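Local coordinates for protein esterase LipW (Mycobacterium marinum, PDB 3QH4) that probably hydrolyses ester bonds, as an esterase of the alpha/beta-hydrolase fold with strict substrate selectivity, at residues A[288-293]-A[298-303]; A[279-284]-A[304-309]. All coordinates share one frame; numbering follows the deposited sequence.

Interaction 1: residues A[288-293]-A[298-303]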
loop_
_atom_site.group_PDB
_atom_site.type_symbol
_atom_site.label_atom_id
_atom_site.label_comp_id
_atom_site.label_asym_id
_atom_site.label_seq_id
_atom_site.Cartn_x
_atom_site.Cartn_y
_atom_site.Cartn_z
ATOM N N HIS A 288 0.795 13.027 1.654
ATOM C CA HIS A 288 1.090 11.597 1.562
ATOM C C HIS A 288 1.731 11.082 2.848
ATOM O O HIS A 288 2.631 11.720 3.409
ATOM C CB HIS A 288 2.066 11.351 0.416
ATOM C CG HIS A 288 2.066 9.938 -0.063
ATOM N ND1 HIS A 288 1.050 9.429 -0.837
ATOM C CD2 HIS A 288 2.967 8.935 0.090
ATOM C CE1 HIS A 288 1.316 8.168 -1.146
ATOM N NE2 HIS A 288 2.485 7.850 -0.609
ATOM N N GLY A 289 1.261 9.941 3.312
ATOM C CA GLY A 289 1.858 9.271 4.455
ATOM C C GLY A 289 1.312 9.812 5.765
ATOM O O GLY A 289 1.894 9.525 6.810
ATOM N N PHE A 290 0.199 10.571 5.722
ATOM C CA PHE A 290 -0.339 11.212 6.951
ATOM C C PHE A 290 -0.579 10.237 8.103
ATOM O O PHE A 290 -0.285 10.563 9.256
ATOM C CB PHE A 290 -1.597 12.060 6.672
ATOM C CG PHE A 290 -2.819 11.260 6.229
ATOM C CD1 PHE A 290 -3.042 11.035 4.861
ATOM C CD2 PHE A 290 -3.749 10.771 7.175
ATOM C CE1 PHE A 290 -4.177 10.346 4.430
ATOM C CE2 PHE A 290 -4.871 10.074 6.767
ATOM C CZ PHE A 290 -5.086 9.849 5.386
ATOM N N ASP A 291 -1.069 9.042 7.784
ATOM C CA ASP A 291 -1.415 8.081 8.827
ATOM C C ASP A 291 -0.184 7.395 9.411
ATOM O O ASP A 291 -0.269 6.865 10.529
ATOM C CB ASP A 291 -2.418 7.044 8.332
ATOM C CG ASP A 291 -1.890 6.278 7.133
ATOM O OD1 ASP A 291 -1.595 6.923 6.106
ATOM O OD2 ASP A 291 -1.716 5.043 7.241
ATOM N N SER A 292 0.941 7.430 8.682
ATOM C CA SER A 292 2.247 6.985 9.207
ATOM C C SER A 292 2.915 8.058 10.058
ATOM O O SER A 292 3.514 7.749 11.121
ATOM C CB SER A 292 3.165 6.598 8.037
ATOM O OG SER A 292 2.612 5.484 7.349
ATOM N N LEU A 293 2.829 9.310 9.605
ATOM C CA LEU A 293 3.404 10.448 10.322
ATOM C C LEU A 293 2.734 10.691 11.670
ATOM O O LEU A 293 3.420 11.032 12.644
ATOM C CB LEU A 293 3.355 11.740 9.479
ATOM C CG LEU A 293 4.256 11.760 8.223
ATOM C CD1 LEU A 293 3.753 12.777 7.189
ATOM C CD2 LEU A 293 5.730 12.054 8.582
ATOM N N THR A 298 -6.791 12.354 14.794
ATOM C CA THR A 298 -8.196 12.020 14.488
ATOM C C THR A 298 -8.367 11.648 12.999
ATOM O O THR A 298 -9.108 10.742 12.668
ATOM C CB THR A 298 -9.163 13.162 14.869
ATOM O OG1 THR A 298 -8.606 14.424 14.469
ATOM C CG2 THR A 298 -9.374 13.175 16.369
ATOM N N THR A 299 -7.677 12.344 12.103
ATOM C CA THR A 299 -7.824 12.047 10.675
ATOM C C THR A 299 -7.288 10.663 10.301
ATOM O O THR A 299 -7.933 9.929 9.535
ATOM C CB THR A 299 -7.198 13.166 9.798
ATOM O OG1 THR A 299 -7.935 14.375 10.008
ATOM C CG2 THR A 299 -7.256 12.811 8.327
ATOM N N SER A 300 -6.123 10.319 10.856
ATOM C CA SER A 300 -5.552 8.989 10.691
ATOM C C SER A 300 -6.470 7.935 11.273
ATOM O O SER A 300 -6.676 6.876 10.680
ATOM C CB SER A 300 -4.165 8.911 11.340
ATOM O OG SER A 300 -3.345 9.944 10.770
ATOM N N GLN A 301 -7.041 8.228 12.443
ATOM C CA GLN A 301 -7.973 7.277 13.043
ATOM C C GLN A 301 -9.225 7.088 12.217
ATOM O O GLN A 301 -9.731 5.963 12.106
ATOM C CB GLN A 301 -8.314 7.687 14.484
ATOM C CG GLN A 301 -7.105 7.561 15.430
ATOM C CD GLN A 301 -6.818 6.086 15.799
ATOM O OE1 GLN A 301 -7.717 5.368 16.270
ATOM N NE2 GLN A 301 -5.581 5.640 15.578
ATOM N N ARG A 302 -9.734 8.175 11.640
ATOM C CA ARG A 302 -10.890 8.054 10.738
ATOM C C ARG A 302 -10.550 7.202 9.512
ATOM O O ARG A 302 -11.395 6.446 9.038
ATOM C CB ARG A 302 -11.407 9.438 10.322
ATOM C CG ARG A 302 -12.219 10.138 11.435
ATOM C CD ARG A 302 -12.979 11.362 10.865
ATOM N NE ARG A 302 -12.076 12.481 10.631
ATOM C CZ ARG A 302 -11.850 13.455 11.517
ATOM N NH1 ARG A 302 -10.984 14.422 11.234
ATOM N NH2 ARG A 302 -12.471 13.445 12.697
ATOM N N LEU A 303 -9.326 7.345 8.988
ATOM C CA LEU A 303 -8.868 6.456 7.908
ATOM C C LEU A 303 -8.931 4.983 8.343
ATOM O O LEU A 303 -9.539 4.163 7.646
ATOM C CB LEU A 303 -7.420 6.831 7.452
ATOM C CG LEU A 303 -6.872 5.762 6.473
ATOM C CD1 LEU A 303 -7.493 5.896 5.103
ATOM C CD2 LEU A 303 -5.331 5.883 6.403
#
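The ring of Phe-290 meets helix 298-315 with its CD2-CE2-CZ side. Near its plane, at the edge, sits the hydroxyl of Ser-300, with OG 3.7 Å from CD2 of Phe-290. Thr-299 CG2 and Leu-303 CD2 approach the same ring obliquely, CG2 at 4.0 Å from CE2 of Phe-290, so three residues from two successive turns of the helix border one ring. In this alpha/beta-hydrolase fold the contact joins the short helix 290-293, which starts one residue beyond His-288, with Gly-289 as its N-cap, to the start of the C-terminal helix. Just before the helix, ND1 of His-288 bonds to Asp-258 and NE2 to Ser-166, an arrangement consistent with a Ser-His-Asp triad whose serine stands on a GxSxG nucleophile elbow. The second flat group is the carboxylate of Asp-291, which across this contact meets a methyl: CD2 of Leu-303 comes within 3.5 Å of CG of Asp-291. Leu-303 swings CG opposite its main-chain N (chi1 171°), and the CD2 branch then touches Asp-291 on one side and CZ of Phe-290 at roughly a right angle to it. OD1 of Asp-291 is hydrogen-bonded to NE2 of His-193. Ser-300 fills the closest part of the interface, where its CA is 4.6 Å from that of Asp-291. Its hydroxyl is hydrogen-bonded to the carbonyl of Leu-294 in the intervening loop, and OG rests 3.3 Å from the CA of Asp-291.

Interaction 2: residues A[279-284]-A[304-309]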
loop_
_atom_site.group_PDB
_atom_site.type_symbol
_atom_site.label_atom_id
_atom_site.label_comp_id
_atom_site.label_asym_id
_atom_site.label_seq_id
_atom_site.Cartn_x
_atom_site.Cartn_y
_atom_site.Cartn_z
ATOM N N GLU A 279 -15.802 2.797 -3.060
ATOM C CA GLU A 279 -15.901 3.807 -2.000
ATOM C C GLU A 279 -14.648 4.651 -2.115
ATOM O O GLU A 279 -13.526 4.122 -2.153
ATOM C CB GLU A 279 -16.009 3.125 -0.631
ATOM C CG GLU A 279 -16.096 4.146 0.509
ATOM C CD GLU A 279 -16.698 3.577 1.780
ATOM O OE1 GLU A 279 -16.430 2.407 2.072
ATOM O OE2 GLU A 279 -17.450 4.301 2.481
ATOM N N LEU A 280 -14.823 5.968 -2.165
ATOM C CA LEU A 280 -13.688 6.862 -2.362
ATOM C C LEU A 280 -13.688 7.907 -1.270
ATOM O O LEU A 280 -14.730 8.460 -0.960
ATOM C CB LEU A 280 -13.813 7.577 -3.718
ATOM C CG LEU A 280 -12.979 8.848 -3.949
ATOM C CD1 LEU A 280 -11.491 8.476 -4.061
ATOM C CD2 LEU A 280 -13.474 9.576 -5.217
ATOM N N HIS A 281 -12.508 8.186 -0.706
ATOM C CA HIS A 281 -12.375 9.316 0.219
ATOM C C HIS A 281 -11.128 10.144 -0.020
ATOM O O HIS A 281 -10.020 9.580 -0.144
ATOM C CB HIS A 281 -12.326 8.874 1.684
ATOM C CG HIS A 281 -12.666 9.983 2.622
ATOM N ND1 HIS A 281 -13.956 10.241 3.015
ATOM C CD2 HIS A 281 -11.891 10.915 3.223
ATOM C CE1 HIS A 281 -13.972 11.283 3.818
ATOM N NE2 HIS A 281 -12.731 11.713 3.964
ATOM N N ILE A 282 -11.315 11.464 -0.056
ATOM C CA ILE A 282 -10.179 12.390 -0.075
ATOM C C ILE A 282 -10.186 13.078 1.294
ATOM O O ILE A 282 -11.166 13.708 1.678
ATOM C CB ILE A 282 -10.304 13.461 -1.200
ATOM C CG1 ILE A 282 -10.315 12.797 -2.588
ATOM C CG2 ILE A 282 -9.126 14.489 -1.107
ATOM C CD1 ILE A 282 -9.013 11.950 -2.879
ATOM N N PHE A 283 -9.066 12.964 2.010
ATOM C CA PHE A 283 -8.947 13.540 3.350
ATOM C C PHE A 283 -8.328 14.920 3.258
ATOM O O PHE A 283 -7.262 15.082 2.649
ATOM C CB PHE A 283 -8.049 12.642 4.221
ATOM C CG PHE A 283 -8.697 11.341 4.578
ATOM C CD1 PHE A 283 -9.524 11.263 5.723
ATOM C CD2 PHE A 283 -8.491 10.212 3.804
ATOM C CE1 PHE A 283 -10.129 10.042 6.077
ATOM C CE2 PHE A 283 -9.131 8.978 4.132
ATOM C CZ PHE A 283 -9.944 8.921 5.283
ATOM N N PRO A 284 -8.990 15.915 3.857
ATOM C CA PRO A 284 -8.555 17.332 3.753
ATOM C C PRO A 284 -7.294 17.588 4.608
ATOM O O PRO A 284 -7.079 16.895 5.607
ATOM C CB PRO A 284 -9.779 18.098 4.300
ATOM C CG PRO A 284 -10.383 17.164 5.332
ATOM C CD PRO A 284 -10.152 15.748 4.753
ATOM N N PHE A 304 -8.299 4.655 9.477
ATOM C CA PHE A 304 -8.277 3.271 9.977
ATOM C C PHE A 304 -9.708 2.732 10.168
ATOM O O PHE A 304 -9.995 1.594 9.841
ATOM C CB PHE A 304 -7.482 3.147 11.278
ATOM C CG PHE A 304 -6.001 3.529 11.159
ATOM C CD1 PHE A 304 -5.260 3.256 10.002
ATOM C CD2 PHE A 304 -5.356 4.137 12.230
ATOM C CE1 PHE A 304 -3.897 3.620 9.926
ATOM C CE2 PHE A 304 -4.007 4.499 12.173
ATOM C CZ PHE A 304 -3.262 4.213 11.022
ATOM N N ALA A 305 -10.594 3.564 10.701
ATOM C CA ALA A 305 -11.954 3.119 11.009
ATOM C C ALA A 305 -12.668 2.839 9.694
ATOM O O ALA A 305 -13.410 1.848 9.592
ATOM C CB ALA A 305 -12.681 4.166 11.830
ATOM N N MET A 306 -12.422 3.703 8.696
ATOM C CA MET A 306 -13.062 3.593 7.394
ATOM C C MET A 306 -12.621 2.313 6.688
ATOM O O MET A 306 -13.433 1.590 6.091
ATOM C CB MET A 306 -12.727 4.828 6.546
ATOM C CG MET A 306 -13.393 4.847 5.196
ATOM S SD MET A 306 -12.896 6.296 4.244
ATOM C CE MET A 306 -13.466 7.597 5.341
ATOM N N GLN A 307 -11.328 2.040 6.757
ATOM C CA GLN A 307 -10.760 0.835 6.171
ATOM C C GLN A 307 -11.322 -0.393 6.851
ATOM O O GLN A 307 -11.659 -1.361 6.180
ATOM C CB GLN A 307 -9.242 0.847 6.338
ATOM C CG GLN A 307 -8.529 1.929 5.534
ATOM C CD GLN A 307 -7.051 2.000 5.926
ATOM O OE1 GLN A 307 -6.718 1.845 7.109
ATOM N NE2 GLN A 307 -6.175 2.268 4.959
ATOM N N GLY A 308 -11.410 -0.351 8.181
ATOM C CA GLY A 308 -11.939 -1.494 8.948
ATOM C C GLY A 308 -13.366 -1.820 8.565
ATOM O O GLY A 308 -13.710 -2.981 8.358
ATOM N N HIS A 309 -14.177 -0.786 8.406
ATOM C CA HIS A 309 -15.594 -0.979 8.104
ATOM C C HIS A 309 -15.762 -1.503 6.678
ATOM O O HIS A 309 -16.628 -2.323 6.429
ATOM C CB HIS A 309 -16.376 0.314 8.345
ATOM C CG HIS A 309 -16.662 0.577 9.797
ATOM N ND1 HIS A 309 -17.268 -0.362 10.618
ATOM C CD2 HIS A 309 -16.425 1.659 10.577
ATOM C CE1 HIS A 309 -17.389 0.135 11.838
ATOM N NE2 HIS A 309 -16.877 1.355 11.844
#
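Met-306 carries this contact, meeting His-281 and Phe-283 as it reaches from helix 298-315 to an edge strand, 278-283, of the central alpha/beta-hydrolase sheet. The CH-pi part falls to its terminal methyl. CE sits over one face of the His-281 imidazole, 3.8 Å from CE to the ring centroid and 24° off the ring normal, displaced toward the rim so that ND1 of His-281 is its nearest atom at 3.6 Å. The sulfur adds oblique aromatic contacts: SD lies 4.6 Å from the centroid of the His-281 ring and 5.3 Å from that of Phe-283, the latter a Met-aromatic contact. Apolar contact completes the set, with CE 3.8 Å from CZ of Phe-283 and SD 3.7 Å from CB of His-281. The methionine runs straight out from the helix through chi1 and chi2, then bends at chi3 (-60°), which turns the methyl onto the imidazole. Within the strand the two rings also meet: CD2 of His-281 stands 3.2 Å above the centre of one face of Phe-283. On the other surface of the strand, Leu-280 and Ile-282 face helix 261-273, so helices cover the sheet edge on both sides. With a thioether against two rings, helix and strand are held here by dispersion and weak CH-pi attraction, which depend on close fit, with the methyl over the imidazole face the one clearly directed element.

How the interactions relate
Followed from its N terminus, the chain builds most of the sheet before it reaches edge strand 278-283, the first segment of interaction 2, then turns a corner at Pro-284 and passes the short strand 286-287 to reach His-288 and helix 290-293. A four-residue loop then leads into helix 298-315, and interaction 1 closes that short loop. Interaction 2 closes the longer one, with 19 residues between its segments, and interaction 1 is nested inside it. Both draw on successive parts of the same C-terminal helix, their centres about 10 Å apart. Phe-283 bridges them, meeting Phe-290, Thr-299 and Leu-303, so sheet edge, helix 290-293 and C-terminal helix pack together.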